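Local coordinates for protein WYL1 (Ruminococcus sp., PDB 6OAW) that probably acts as an accessory protein that modulates a Type VI-D CRISPR-Cas system and carries a WYL domain, at residues L3-P11 and E153-F164; S56-D64 and F164-Y172. All coordinates share one frame; numbering follows the deposited sequence.

Contact 1: residues L3-P11 and E153-F164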
# COMPACT_ATOMS: atom_id res chain seq x y z
N LEU B 3 41.85 2.40 -14.52
CA LEU B 3 42.63 1.15 -14.77
C LEU B 3 42.41 0.20 -13.58
O LEU B 3 42.14 -1.00 -13.80
CB LEU B 3 44.09 1.51 -15.01
N ILE B 4 42.45 0.72 -12.34
CA ILE B 4 42.24 -0.07 -11.09
C ILE B 4 41.18 0.66 -10.27
O ILE B 4 41.46 1.71 -9.71
CB ILE B 4 43.55 -0.25 -10.29
CG1 ILE B 4 44.62 -1.02 -11.06
CG2 ILE B 4 43.32 -0.93 -8.94
CD1 ILE B 4 45.97 -1.04 -10.36
N PRO B 5 39.95 0.09 -10.15
CA PRO B 5 38.85 0.78 -9.47
C PRO B 5 38.91 0.72 -7.95
O PRO B 5 39.39 -0.27 -7.38
CB PRO B 5 37.60 -0.02 -9.92
CG PRO B 5 38.14 -1.44 -10.13
CD PRO B 5 39.56 -1.26 -10.62
N PRO B 6 38.31 1.70 -7.25
CA PRO B 6 38.07 1.57 -5.81
C PRO B 6 37.08 0.41 -5.61
O PRO B 6 36.31 0.13 -6.51
CB PRO B 6 37.47 2.92 -5.41
CG PRO B 6 36.85 3.47 -6.69
CD PRO B 6 37.69 2.91 -7.82
N SER B 7 37.13 -0.22 -4.44
CA SER B 7 36.21 -1.32 -4.04
C SER B 7 35.01 -0.81 -3.22
O SER B 7 33.96 -1.46 -3.30
CB SER B 7 36.97 -2.38 -3.29
OG SER B 7 37.70 -1.82 -2.21
N THR B 8 35.13 0.32 -2.51
CA THR B 8 34.10 0.78 -1.54
C THR B 8 33.52 2.16 -1.92
O THR B 8 34.20 2.93 -2.63
CB THR B 8 34.67 0.79 -0.11
OG1 THR B 8 35.69 1.78 -0.03
CG2 THR B 8 35.24 -0.55 0.29
N PHE B 9 32.30 2.43 -1.45
CA PHE B 9 31.56 3.69 -1.72
C PHE B 9 32.40 4.89 -1.31
O PHE B 9 32.41 5.90 -2.03
CB PHE B 9 30.24 3.71 -0.95
CG PHE B 9 29.22 2.76 -1.52
CD1 PHE B 9 28.68 3.00 -2.77
CD2 PHE B 9 28.78 1.66 -0.80
CE1 PHE B 9 27.72 2.17 -3.31
CE2 PHE B 9 27.84 0.80 -1.35
CZ PHE B 9 27.29 1.07 -2.59
N LEU B 10 33.06 4.78 -0.16
CA LEU B 10 33.90 5.83 0.46
C LEU B 10 35.24 5.22 0.84
O LEU B 10 35.29 4.05 1.22
CB LEU B 10 33.18 6.39 1.68
CG LEU B 10 31.86 7.13 1.42
CD1 LEU B 10 31.19 7.50 2.74
CD2 LEU B 10 32.09 8.37 0.57
N PRO B 11 36.35 5.98 0.73
CA PRO B 11 37.67 5.45 1.06
C PRO B 11 37.77 5.27 2.58
O PRO B 11 37.09 5.99 3.30
CB PRO B 11 38.64 6.52 0.51
CG PRO B 11 37.83 7.80 0.53
CD PRO B 11 36.38 7.40 0.35
N GLU B 153 26.50 -4.45 -2.97
CA GLU B 153 25.91 -3.10 -3.12
C GLU B 153 26.86 -2.24 -3.97
O GLU B 153 26.40 -1.55 -4.90
CB GLU B 153 25.61 -2.50 -1.74
CG GLU B 153 24.45 -3.19 -1.04
CD GLU B 153 24.77 -4.47 -0.28
OE1 GLU B 153 25.98 -4.78 -0.13
OE2 GLU B 153 23.82 -5.17 0.19
N ASN B 154 28.16 -2.32 -3.71
CA ASN B 154 29.21 -1.58 -4.47
C ASN B 154 29.11 -1.91 -5.97
O ASN B 154 29.28 -0.99 -6.80
CB ASN B 154 30.60 -1.84 -3.88
CG ASN B 154 30.90 -0.95 -2.70
OD1 ASN B 154 31.00 0.25 -2.86
ND2 ASN B 154 31.01 -1.53 -1.51
N LYS B 155 28.81 -3.17 -6.30
CA LYS B 155 28.71 -3.64 -7.70
C LYS B 155 27.38 -3.18 -8.31
O LYS B 155 27.40 -2.63 -9.42
CB LYS B 155 28.82 -5.17 -7.77
CG LYS B 155 30.24 -5.74 -7.66
CD LYS B 155 30.22 -7.26 -7.76
CE LYS B 155 31.54 -7.91 -7.40
NZ LYS B 155 32.17 -8.53 -8.59
N VAL B 156 26.27 -3.37 -7.59
CA VAL B 156 24.91 -2.98 -8.09
C VAL B 156 24.85 -1.48 -8.35
O VAL B 156 24.24 -1.09 -9.37
CB VAL B 156 23.80 -3.44 -7.13
CG1 VAL B 156 22.48 -2.75 -7.44
CG2 VAL B 156 23.63 -4.97 -7.20
N TYR B 157 25.42 -0.67 -7.46
CA TYR B 157 25.28 0.82 -7.50
C TYR B 157 26.55 1.45 -8.10
O TYR B 157 26.69 2.68 -8.01
CB TYR B 157 24.89 1.34 -6.11
CG TYR B 157 23.60 0.76 -5.59
CD1 TYR B 157 22.39 1.02 -6.21
CD2 TYR B 157 23.59 -0.07 -4.48
CE1 TYR B 157 21.19 0.49 -5.75
CE2 TYR B 157 22.40 -0.62 -4.01
CZ TYR B 157 21.20 -0.33 -4.64
OH TYR B 157 20.04 -0.87 -4.19
N SER B 158 27.42 0.63 -8.72
CA SER B 158 28.70 1.05 -9.35
C SER B 158 29.44 2.05 -8.45
O SER B 158 29.71 3.16 -8.92
CB SER B 158 28.46 1.63 -10.72
OG SER B 158 27.69 0.73 -11.51
N LEU B 159 29.69 1.70 -7.18
CA LEU B 159 30.50 2.49 -6.21
C LEU B 159 29.92 3.90 -5.98
O LEU B 159 30.65 4.73 -5.44
CB LEU B 159 31.94 2.58 -6.74
CG LEU B 159 32.61 1.24 -7.05
CD1 LEU B 159 33.80 1.39 -7.99
CD2 LEU B 159 33.04 0.54 -5.77
N THR B 160 28.66 4.17 -6.33
CA THR B 160 28.08 5.54 -6.27
C THR B 160 27.15 5.66 -5.07
O THR B 160 25.99 5.21 -5.17
CB THR B 160 27.36 5.89 -7.56
OG1 THR B 160 28.23 5.55 -8.65
CG2 THR B 160 26.98 7.35 -7.61
N LEU B 161 27.63 6.25 -3.97
CA LEU B 161 26.86 6.38 -2.71
C LEU B 161 25.48 7.01 -2.96
O LEU B 161 24.46 6.49 -2.41
CB LEU B 161 27.67 7.20 -1.70
CG LEU B 161 27.09 7.25 -0.30
CD1 LEU B 161 26.70 5.87 0.21
CD2 LEU B 161 28.07 7.91 0.67
N ARG B 162 25.44 8.06 -3.79
CA ARG B 162 24.20 8.82 -4.12
C ARG B 162 23.11 7.82 -4.57
O ARG B 162 21.98 7.86 -4.03
CB ARG B 162 24.52 9.90 -5.17
CG ARG B 162 23.35 10.81 -5.52
CD ARG B 162 23.72 12.26 -5.85
N ARG B 163 23.47 6.94 -5.51
CA ARG B 163 22.57 5.94 -6.13
C ARG B 163 22.10 4.96 -5.04
O ARG B 163 20.88 4.68 -4.97
CB ARG B 163 23.30 5.25 -7.29
N PHE B 164 23.04 4.43 -4.24
CA PHE B 164 22.75 3.42 -3.19
C PHE B 164 21.74 4.00 -2.18
O PHE B 164 20.68 3.38 -1.92
CB PHE B 164 24.05 2.95 -2.54
CG PHE B 164 23.93 2.04 -1.34
CD1 PHE B 164 22.92 1.11 -1.25
CD2 PHE B 164 24.87 2.08 -0.34
CE1 PHE B 164 22.83 0.26 -0.16
CE2 PHE B 164 24.78 1.23 0.75
CZ PHE B 164 23.76 0.33 0.85

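Contact 2: residues S56-D64 and F164-Y172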
# COMPACT_ATOMS: atom_id res chain seq x y z
N SER B 56 19.15 13.42 9.67
CA SER B 56 20.35 12.57 9.49
C SER B 56 20.23 11.34 10.40
O SER B 56 20.45 10.21 9.94
CB SER B 56 21.63 13.35 9.74
OG SER B 56 21.88 14.28 8.69
N SER B 57 19.91 11.56 11.67
CA SER B 57 19.77 10.49 12.69
C SER B 57 18.65 9.54 12.25
O SER B 57 18.84 8.32 12.31
CB SER B 57 19.53 11.10 14.06
OG SER B 57 18.82 10.21 14.91
N PHE B 58 17.52 10.09 11.80
CA PHE B 58 16.35 9.28 11.40
C PHE B 58 16.75 8.43 10.17
O PHE B 58 16.48 7.22 10.16
CB PHE B 58 15.13 10.18 11.21
CG PHE B 58 13.86 9.41 11.03
CD1 PHE B 58 13.25 8.80 12.10
CD2 PHE B 58 13.30 9.24 9.78
CE1 PHE B 58 12.10 8.04 11.94
CE2 PHE B 58 12.14 8.49 9.61
CZ PHE B 58 11.53 7.91 10.70
N LEU B 59 17.40 9.03 9.17
CA LEU B 59 17.82 8.33 7.94
C LEU B 59 18.86 7.27 8.33
O LEU B 59 18.89 6.20 7.71
CB LEU B 59 18.40 9.31 6.92
CG LEU B 59 17.39 10.26 6.27
CD1 LEU B 59 18.10 11.31 5.45
CD2 LEU B 59 16.40 9.50 5.41
N THR B 60 19.69 7.58 9.32
CA THR B 60 20.75 6.68 9.81
C THR B 60 20.13 5.46 10.49
O THR B 60 20.63 4.34 10.24
CB THR B 60 21.78 7.45 10.64
OG1 THR B 60 22.36 8.37 9.72
CG2 THR B 60 22.82 6.54 11.24
N SER B 61 19.11 5.64 11.33
CA SER B 61 18.36 4.53 11.99
C SER B 61 17.79 3.61 10.92
O SER B 61 17.86 2.38 11.09
CB SER B 61 17.25 5.05 12.85
OG SER B 61 17.77 5.77 13.94
N ILE B 62 17.18 4.17 9.88
CA ILE B 62 16.55 3.38 8.80
C ILE B 62 17.66 2.55 8.14
O ILE B 62 17.50 1.32 8.05
CB ILE B 62 15.84 4.27 7.78
CG1 ILE B 62 14.63 4.97 8.40
CG2 ILE B 62 15.44 3.46 6.55
CD1 ILE B 62 14.01 6.01 7.51
N PHE B 63 18.74 3.21 7.73
CA PHE B 63 19.90 2.56 7.10
C PHE B 63 20.42 1.46 8.02
O PHE B 63 20.56 0.36 7.51
CB PHE B 63 21.00 3.56 6.73
CG PHE B 63 22.12 2.90 5.99
CD1 PHE B 63 23.11 2.22 6.68
CD2 PHE B 63 22.12 2.86 4.61
CE1 PHE B 63 24.08 1.53 6.00
CE2 PHE B 63 23.12 2.19 3.92
CZ PHE B 63 24.10 1.53 4.62
N ASP B 64 20.62 1.72 9.32
CA ASP B 64 21.28 0.77 10.26
C ASP B 64 20.40 -0.48 10.40
O ASP B 64 20.94 -1.62 10.31
CB ASP B 64 21.54 1.40 11.63
CG ASP B 64 22.71 2.37 11.64
OD1 ASP B 64 23.45 2.40 10.64
OD2 ASP B 64 22.87 3.10 12.63
N PHE B 164 23.04 4.43 -4.24
CA PHE B 164 22.75 3.42 -3.19
C PHE B 164 21.74 4.00 -2.18
O PHE B 164 20.68 3.38 -1.92
CB PHE B 164 24.05 2.95 -2.54
CG PHE B 164 23.93 2.04 -1.34
CD1 PHE B 164 22.92 1.11 -1.25
CD2 PHE B 164 24.87 2.08 -0.34
CE1 PHE B 164 22.83 0.26 -0.16
CE2 PHE B 164 24.78 1.23 0.75
CZ PHE B 164 23.76 0.33 0.85
N LEU B 165 22.05 5.18 -1.64
CA LEU B 165 21.22 5.79 -0.57
C LEU B 165 19.85 6.18 -1.14
O LEU B 165 18.86 6.00 -0.43
CB LEU B 165 21.96 6.98 0.04
CG LEU B 165 23.24 6.66 0.80
CD1 LEU B 165 23.85 7.92 1.36
CD2 LEU B 165 23.00 5.67 1.92
N LYS B 166 19.79 6.68 -2.38
CA LYS B 166 18.48 7.03 -2.99
C LYS B 166 17.61 5.77 -3.04
O LYS B 166 16.39 5.83 -2.73
CB LYS B 166 18.67 7.63 -4.38
CG LYS B 166 17.37 7.81 -5.15
CD LYS B 166 17.56 8.41 -6.54
CE LYS B 166 16.23 8.68 -7.25
NZ LYS B 166 15.34 9.61 -6.50
N ALA B 167 18.23 4.65 -3.43
CA ALA B 167 17.54 3.34 -3.56
C ALA B 167 17.05 2.89 -2.18
O ALA B 167 15.92 2.43 -2.08
CB ALA B 167 18.46 2.34 -4.19
N VAL B 168 17.87 3.03 -1.15
CA VAL B 168 17.48 2.62 0.22
C VAL B 168 16.21 3.39 0.63
O VAL B 168 15.27 2.74 1.12
CB VAL B 168 18.63 2.83 1.22
CG1 VAL B 168 18.15 2.79 2.66
CG2 VAL B 168 19.71 1.80 1.01
N TYR B 169 16.17 4.72 0.44
CA TYR B 169 15.10 5.58 1.03
C TYR B 169 13.86 5.52 0.15
O TYR B 169 12.77 5.55 0.72
CB TYR B 169 15.63 6.99 1.33
CG TYR B 169 16.72 6.96 2.37
CD1 TYR B 169 16.51 6.36 3.60
CD2 TYR B 169 18.00 7.39 2.07
CE1 TYR B 169 17.53 6.24 4.54
CE2 TYR B 169 19.03 7.27 2.99
CZ TYR B 169 18.80 6.70 4.23
OH TYR B 169 19.84 6.62 5.12
N GLU B 170 14.01 5.41 -1.18
CA GLU B 170 12.86 5.19 -2.09
C GLU B 170 12.21 3.85 -1.75
O GLU B 170 10.97 3.78 -1.72
CB GLU B 170 13.23 5.21 -3.57
CG GLU B 170 13.77 6.52 -4.07
CD GLU B 170 12.79 7.63 -4.38
OE1 GLU B 170 11.56 7.46 -4.17
OE2 GLU B 170 13.26 8.71 -4.82
N ASP B 171 13.00 2.82 -1.47
CA ASP B 171 12.42 1.49 -1.11
C ASP B 171 11.75 1.58 0.27
O ASP B 171 10.65 1.05 0.42
CB ASP B 171 13.46 0.38 -1.08
CG ASP B 171 13.77 -0.22 -2.43
OD1 ASP B 171 13.19 0.25 -3.43
OD2 ASP B 171 14.64 -1.11 -2.45
N TYR B 172 12.40 2.21 1.24
CA TYR B 172 11.81 2.45 2.58
C TYR B 172 10.39 3.00 2.40
O TYR B 172 9.43 2.39 2.90
CB TYR B 172 12.67 3.42 3.40
CG TYR B 172 11.99 3.82 4.68
CD1 TYR B 172 11.97 2.97 5.77
CD2 TYR B 172 11.29 5.02 4.75
CE1 TYR B 172 11.32 3.34 6.94
CE2 TYR B 172 10.65 5.40 5.90
CZ TYR B 172 10.66 4.56 7.00
OH TYR B 172 10.02 5.00 8.12

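Contact 1: residues L3-P11 and E153-F164
The ring of Phe9 slots between Asn154 and Phe164, so that the N-terminal arm 3-11 is held where helix 151-156 gives way to helix 161-172. The aromatic contact is Phe9 with Phe164, nearly parallel, planes at 12°, but slid apart, centroids 4.8 Å from each other; Phe9 CE2 lies 3.4 Å from Phe164 CD2. Tyr157 CB and the backbone N of Thr160 line the edge of the Phe9 ring. Phe9 CG stands anti to the carbonyl carbon (chi1 -72°), which swings the ring into this slot.

The polar approach forms no hydrogen bond: Asn154 OD1 sits over the centre of the other Phe9 face, 3.2 Å above its plane, and lies 2.9 Å from Phe9 N at a poor angle. Asn154 ND2 bonds weakly to Leu150 O.

Beside Phe9, Leu10 CD1 meets Leu161 CD2 at 3.8 Å. Farther back toward the arm's start, the Leu159 methyls lie against its backbone, CD1 3.2 Å from Pro6 O and CD2 3.3 Å from Ser7 O; CD1 also meets Pro6 CG. With an alanine at Phe9, the space between Asn154 OD1 and the Phe164 ring would probably stay unfilled and the arm lose its largest contact.

The receiving surface is a junction between two helices: the end of helix 151-156, closed by a Schellman motif (C-prime Ser158) overlapped by a type I' turn from Tyr157 to Thr160, and the first turn of helix 161-172.

Contact 2: residues S56-D64 and F164-Y172
Tyr169 reaches across from helix 161-172 to the backbone of helix 55-71, where its hydroxyl donates a hydrogen bond to Leu59 O, OH to O 2.8 Å. The donor stands well above the carbonyl plane, 62° out of it, while Phe63 N bonds the same oxygen from the opposite face, so Leu59 O serves the helix and the crossing tyrosine at once. Leu59 CD2 lies over one face of the Tyr169 ring in a CH-pi contact, 3.7 Å from its centroid; Ile62 CG2 touches the ring edge.

Phe63 buries as much surface as Tyr169. With CG trans to the backbone N (chi1 -175°), its ring extends toward the start of the 164-172 segment, where Phe164 CZ meets it at the edge, 3.6 Å from Phe63 CE2. The two planes are steeply inclined, and Leu165 CD2 adds a contact 4.0 Å from Phe63 CD2.

Ile62 packs on Tyr172 with both branches: CD1 sits over the ring centre, 3.6 Å from the centroid, and CG2 is 3.6 Å from Tyr172 CD1. The Tyr172 hydroxyl is hydrogen-bonded to Asp39 OD2 on helix 30-44.

The axes of segments 56-64 and 164-172 cross at 86° and come within 10.7 Å at closest approach, a spacing filled by aromatic rings and aliphatic side chains. The chemistry is that of a hydrophobic core whose buried tyrosine hydroxyls are satisfied, one by a main-chain carbonyl and the other by a carboxylate.

Overall arrangement
Contacts 1 and 2 both use helix 161-172, contact 1 at its N-terminal end and contact 2 along the rest, and their centres lie about 17 Å apart. Phe164 belongs to both, meeting the N-terminal arm in one and helix 55-71 in the other. Phe90 meets Phe164 and Phe63 edge-to-face, so one aromatic cluster runs through the two sites. They also touch directly, Tyr157 OH lying 3.6 Å from Ala167 CB. Contact 2 is buried, its centre about 17 Å from the centre of the chain; contact 1 is partly buried, its centre about 31 Å from that point. Together they join the arm 3-11 to the helical packing of the N-terminal part of the chain.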